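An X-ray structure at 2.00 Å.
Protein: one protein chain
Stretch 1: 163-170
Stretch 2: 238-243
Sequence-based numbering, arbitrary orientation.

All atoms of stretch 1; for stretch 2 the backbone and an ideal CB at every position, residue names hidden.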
ATOM      1  N   TYR B 163     -24.751 -13.412 -15.915  1.00 25.01           N
ATOM      2  CA  TYR B 163     -24.590 -12.131 -15.195  1.00 25.24           C
ATOM      3  C   TYR B 163     -23.809 -11.051 -15.959  1.00 24.48           C
ATOM      4  O   TYR B 163     -23.932  -9.867 -15.654  1.00 25.42           O
ATOM      5  CB  TYR B 163     -23.928 -12.330 -13.821  1.00 26.04           C
ATOM      6  CG  TYR B 163     -24.794 -13.036 -12.827  1.00 25.83           C
ATOM      7  CD1 TYR B 163     -25.739 -12.348 -12.073  1.00 26.52           C
ATOM      8  CD2 TYR B 163     -24.681 -14.400 -12.655  1.00 25.83           C
ATOM      9  CE1 TYR B 163     -26.560 -13.029 -11.166  1.00 28.73           C
ATOM     10  CE2 TYR B 163     -25.480 -15.081 -11.742  1.00 28.30           C
ATOM     11  CZ  TYR B 163     -26.409 -14.393 -11.013  1.00 28.87           C
ATOM     12  OH  TYR B 163     -27.182 -15.116 -10.107  1.00 33.56           O
ATOM     13  N   ILE B 164     -23.018 -11.455 -16.940  1.00 23.98           N
ATOM     14  CA  ILE B 164     -22.025 -10.582 -17.544  1.00 24.13           C
ATOM     15  C   ILE B 164     -22.356 -10.293 -19.005  1.00 23.82           C
ATOM     16  O   ILE B 164     -22.367 -11.214 -19.792  1.00 24.06           O
ATOM     17  CB  ILE B 164     -20.594 -11.237 -17.475  1.00 24.56           C
ATOM     18  CG1 ILE B 164     -20.240 -11.710 -16.039  1.00 24.39           C
ATOM     19  CG2 ILE B 164     -19.545 -10.309 -18.053  1.00 23.72           C
ATOM     20  CD1 ILE B 164     -20.507 -10.690 -14.975  1.00 22.88           C
ATOM     21  N   GLN B 165     -22.550  -9.019 -19.372  1.00 23.32           N
ATOM     22  CA  GLN B 165     -22.863  -8.655 -20.773  1.00 22.86           C
ATOM     23  C   GLN B 165     -21.677  -8.111 -21.585  1.00 22.75           C
ATOM     24  O   GLN B 165     -21.765  -7.927 -22.800  1.00 22.05           O
ATOM     25  CB  GLN B 165     -24.055  -7.691 -20.809  1.00 22.26           C
ATOM     26  CG  GLN B 165     -25.425  -8.357 -20.513  1.00 23.00           C
ATOM     27  CD  GLN B 165     -25.542  -8.991 -19.127  1.00 22.32           C
ATOM     28  OE1 GLN B 165     -25.448  -8.306 -18.106  1.00 24.09           O
ATOM     29  NE2 GLN B 165     -25.743 -10.313 -19.085  1.00 24.22           N
ATOM     30  N   ALA B 166     -20.540  -7.875 -20.926  1.00 21.42           N
ATOM     31  CA  ALA B 166     -19.356  -7.443 -21.627  1.00 20.38           C
ATOM     32  C   ALA B 166     -18.146  -7.617 -20.735  1.00 20.05           C
ATOM     33  O   ALA B 166     -18.265  -7.500 -19.509  1.00 18.99           O
ATOM     34  CB  ALA B 166     -19.468  -5.938 -22.090  1.00 20.49           C
ATOM     35  N   ILE B 167     -16.995  -7.856 -21.363  1.00 20.13           N
ATOM     36  CA  ILE B 167     -15.685  -7.872 -20.656  1.00 20.17           C
ATOM     37  C   ILE B 167     -14.672  -6.997 -21.365  1.00 20.44           C
ATOM     38  O   ILE B 167     -14.428  -7.150 -22.564  1.00 21.19           O
ATOM     39  CB  ILE B 167     -15.090  -9.309 -20.506  1.00 19.56           C
ATOM     40  CG1 ILE B 167     -16.011 -10.169 -19.620  1.00 20.19           C
ATOM     41  CG2 ILE B 167     -13.639  -9.242 -19.904  1.00 20.58           C
ATOM     42  CD1 ILE B 167     -15.457 -11.557 -19.296  1.00 20.62           C
ATOM     43  N   LEU B 168     -14.093  -6.049 -20.633  1.00 19.75           N
ATOM     44  CA  LEU B 168     -13.035  -5.218 -21.148  1.00 20.06           C
ATOM     45  C   LEU B 168     -11.763  -5.603 -20.403  1.00 20.09           C
ATOM     46  O   LEU B 168     -11.774  -5.659 -19.175  1.00 18.85           O
ATOM     47  CB  LEU B 168     -13.364  -3.747 -20.887  1.00 20.69           C
ATOM     48  CG  LEU B 168     -14.758  -3.297 -21.329  1.00 22.99           C
ATOM     49  CD1 LEU B 168     -14.903  -1.809 -21.065  1.00 22.31           C
ATOM     50  CD2 LEU B 168     -14.956  -3.601 -22.810  1.00 24.03           C
ATOM     51  N   ALA B 169     -10.686  -5.878 -21.125  1.00 19.38           N
ATOM     52  CA  ALA B 169      -9.472  -6.374 -20.475  1.00 20.60           C
ATOM     53  C   ALA B 169      -8.344  -6.176 -21.464  1.00 21.51           C
ATOM     54  O   ALA B 169      -8.519  -5.429 -22.447  1.00 20.79           O
ATOM     55  CB  ALA B 169      -9.643  -7.857 -20.073  1.00 19.99           C
ATOM     56  N   GLY B 170      -7.190  -6.779 -21.182  1.00 20.93           N
ATOM     57  CA  GLY B 170      -6.048  -6.753 -22.070  1.00 21.10           C
ATOM     58  C   GLY B 170      -5.648  -8.169 -22.460  1.00 20.55           C
ATOM     59  O   GLY B 170      -6.316  -9.135 -22.100  1.00 20.68           O
ATOM     60  N   UNK B 238     -22.018 -15.796 -26.378  1.00 30.73           N
ATOM     61  CA  UNK B 238     -22.022 -14.597 -27.216  1.00 31.62           C
ATOM     62  C   UNK B 238     -21.902 -13.309 -26.393  1.00 30.95           C
ATOM     63  O   UNK B 238     -22.647 -12.343 -26.619  1.00 30.36           O
ATOM     64  CB  UNK B 238     -23.301 -14.555 -28.055  1.00 31.62           C
ATOM     65  N   UNK B 239     -20.966 -13.311 -25.429  1.00 29.26           N
ATOM     66  CA  UNK B 239     -20.670 -12.113 -24.649  1.00 27.83           C
ATOM     67  C   UNK B 239     -19.520 -11.391 -25.306  1.00 26.74           C
ATOM     68  O   UNK B 239     -18.470 -11.968 -25.479  1.00 27.43           O
ATOM     69  CB  UNK B 239     -20.342 -12.454 -23.194  1.00 27.83           C
ATOM     70  N   UNK B 240     -19.727 -10.134 -25.706  1.00 27.02           N
ATOM     71  CA  UNK B 240     -18.673  -9.396 -26.382  1.00 27.05           C
ATOM     72  C   UNK B 240     -17.541  -9.039 -25.410  1.00 26.51           C
ATOM     73  O   UNK B 240     -17.788  -8.841 -24.219  1.00 26.03           O
ATOM     74  CB  UNK B 240     -19.244  -8.129 -27.023  1.00 27.05           C
ATOM     75  N   UNK B 241     -16.326  -8.992 -25.920  1.00 26.55           N
ATOM     76  CA  UNK B 241     -15.198  -8.538 -25.119  1.00 26.58           C
ATOM     77  C   UNK B 241     -14.366  -7.590 -25.946  1.00 26.94           C
ATOM     78  O   UNK B 241     -14.439  -7.592 -27.197  1.00 27.35           O
ATOM     79  CB  UNK B 241     -14.353  -9.714 -24.624  1.00 26.58           C
ATOM     80  N   UNK B 242     -13.588  -6.763 -25.261  1.00 25.11           N
ATOM     81  CA  UNK B 242     -12.686  -5.871 -25.934  1.00 24.83           C
ATOM     82  C   UNK B 242     -11.349  -6.086 -25.256  1.00 24.33           C
ATOM     83  O   UNK B 242     -11.248  -5.875 -24.047  1.00 24.58           O
ATOM     84  CB  UNK B 242     -13.150  -4.414 -25.877  1.00 24.83           C
ATOM     85  N   UNK B 243     -10.350  -6.543 -26.001  1.00 23.06           N
ATOM     86  CA  UNK B 243      -9.026  -6.730 -25.454  1.00 23.07           C
ATOM     87  C   UNK B 243      -8.138  -5.633 -26.012  1.00 23.43           C
ATOM     88  O   UNK B 243      -7.853  -5.605 -27.226  1.00 23.45           O
ATOM     89  CB  UNK B 243      -8.474  -8.120 -25.779  1.00 23.07           C
TER

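Position 238 has phi/psi of 53/46, a left-handed conformation that glycine and asparagine adopt more readily than most residues, and its ideal CB finds nothing of stretch 1 within 5.5 Å. Stretch 1 therefore sets no requirement, and backbone preference is the better guide. The deposited residue is Asn238, in a Schellman motif at the end of a helix; its side chain stays out of reach of stretch 1.

Position 239, at -94/121, is extended, and its CA-to-CB bond points toward stretch 1. The ideal CB lies 4.1 Å from Ile164 O and 4.8 Å from Gln165 O, so the nearest surface is backbone, with the Ile164 side chain beyond. A donor might seek the carbonyls, but a medium-sized aliphatic group would also fill the space. Ile239 is found: its CG1 lies 3.2 Å from Ile164 O, its CG2 3.7 Å from Ala166 N, and the two CG2 atoms of Ile164 and Ile239 are 4.5 Å apart, a loose apolar contact.

At 240 the CB points sideways, 4.9 Å from Gln165 O and 5.4 Å from Ala166 CB. Many residues would fit. The phi of -71° admits proline, and the amide nitrogen makes no hydrogen bond to stretch 1 that a ring would cost. Pro240 packs its CG 4.4 Å from Ala166 CB, with CD 3.2 Å from Gln165 O, while its own O accepts a hydrogen bond from Ile167 N at 3.1 Å, the first rung of the parallel pairing.

Position 241 pairs with Ile167, and both side chains take the same face of the sheet. The ideal CB is tight, 3.3 Å from Ile167 O, but phi/psi of -135/158 suits beta-branched and aromatic residues alike. Tyr241 is deposited: its CB lies 4.2 Å from Ile167 CB, and with chi1 p the ring leads away from stretch 1, its OH hydrogen-bonded elsewhere in the structure.

Position 242 turns to the other face, with Leu168. Its ideal CB is 3.7 Å from Leu168 CD2, inviting a compact apolar group; valine, isoleucine or alanine are all plausible. Val242 places CB 3.6 Å from Leu168 CD2. Its N donates to Ile167 O at 2.9 Å and its O accepts from Ala169 N at 3.0 Å, extending the ladder.

Position 243 returns to the face of Ile167 and Ala169. The ideal CB lies 4.3 Å from Ala169 O and 4.4 Å from Gly170 C, and on this face Ala169 offers only a methyl, so a longer apolar side chain such as leucine, isoleucine or methionine could reach over it. Leu243, m/t, brings CD2 to 4.1 Å from Ala169 CB and 3.7 Å from Gly170 O.

Stretch 2 (238-243) NIPYVL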
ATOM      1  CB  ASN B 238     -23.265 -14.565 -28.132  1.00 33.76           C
ATOM      2  CG  ASN B 238     -23.485 -15.887 -28.867  1.00 38.20           C
ATOM      3  OD1 ASN B 238     -24.546 -16.508 -28.740  1.00 46.19           O
ATOM      4  ND2 ASN B 238     -22.478 -16.333 -29.622  1.00 42.97           N
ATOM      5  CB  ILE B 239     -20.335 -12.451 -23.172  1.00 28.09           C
ATOM      6  CG1 ILE B 239     -21.602 -12.854 -22.455  1.00 27.96           C
ATOM      7  CG2 ILE B 239     -19.789 -11.200 -22.417  1.00 26.13           C
ATOM      8  CD1 ILE B 239     -21.709 -14.279 -22.221  1.00 35.26           C
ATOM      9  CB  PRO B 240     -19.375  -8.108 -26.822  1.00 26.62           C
ATOM     10  CG  PRO B 240     -20.448  -7.929 -25.866  1.00 28.21           C
ATOM     11  CD  PRO B 240     -20.947  -9.323 -25.545  1.00 27.16           C
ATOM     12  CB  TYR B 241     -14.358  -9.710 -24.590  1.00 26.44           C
ATOM     13  CG  TYR B 241     -13.938 -10.723 -25.639  1.00 25.98           C
ATOM     14  CD1 TYR B 241     -12.797 -10.525 -26.397  1.00 23.85           C
ATOM     15  CD2 TYR B 241     -14.675 -11.901 -25.837  1.00 26.50           C
ATOM     16  CE1 TYR B 241     -12.401 -11.446 -27.363  1.00 26.49           C
ATOM     17  CE2 TYR B 241     -14.285 -12.836 -26.789  1.00 26.73           C
ATOM     18  CZ  TYR B 241     -13.155 -12.592 -27.557  1.00 26.84           C
ATOM     19  OH  TYR B 241     -12.751 -13.497 -28.498  1.00 26.97           O
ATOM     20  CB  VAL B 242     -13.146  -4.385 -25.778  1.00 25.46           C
ATOM     21  CG1 VAL B 242     -12.164  -3.439 -26.439  1.00 25.39           C
ATOM     22  CG2 VAL B 242     -14.567  -4.168 -26.314  1.00 26.04           C
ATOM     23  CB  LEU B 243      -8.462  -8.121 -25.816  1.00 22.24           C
ATOM     24  CG  LEU B 243      -9.266  -9.349 -25.379  1.00 21.53           C
ATOM     25  CD1 LEU B 243      -8.504 -10.612 -25.822  1.00 20.47           C
ATOM     26  CD2 LEU B 243      -9.543  -9.337 -23.859  1.00 18.30           C
TER
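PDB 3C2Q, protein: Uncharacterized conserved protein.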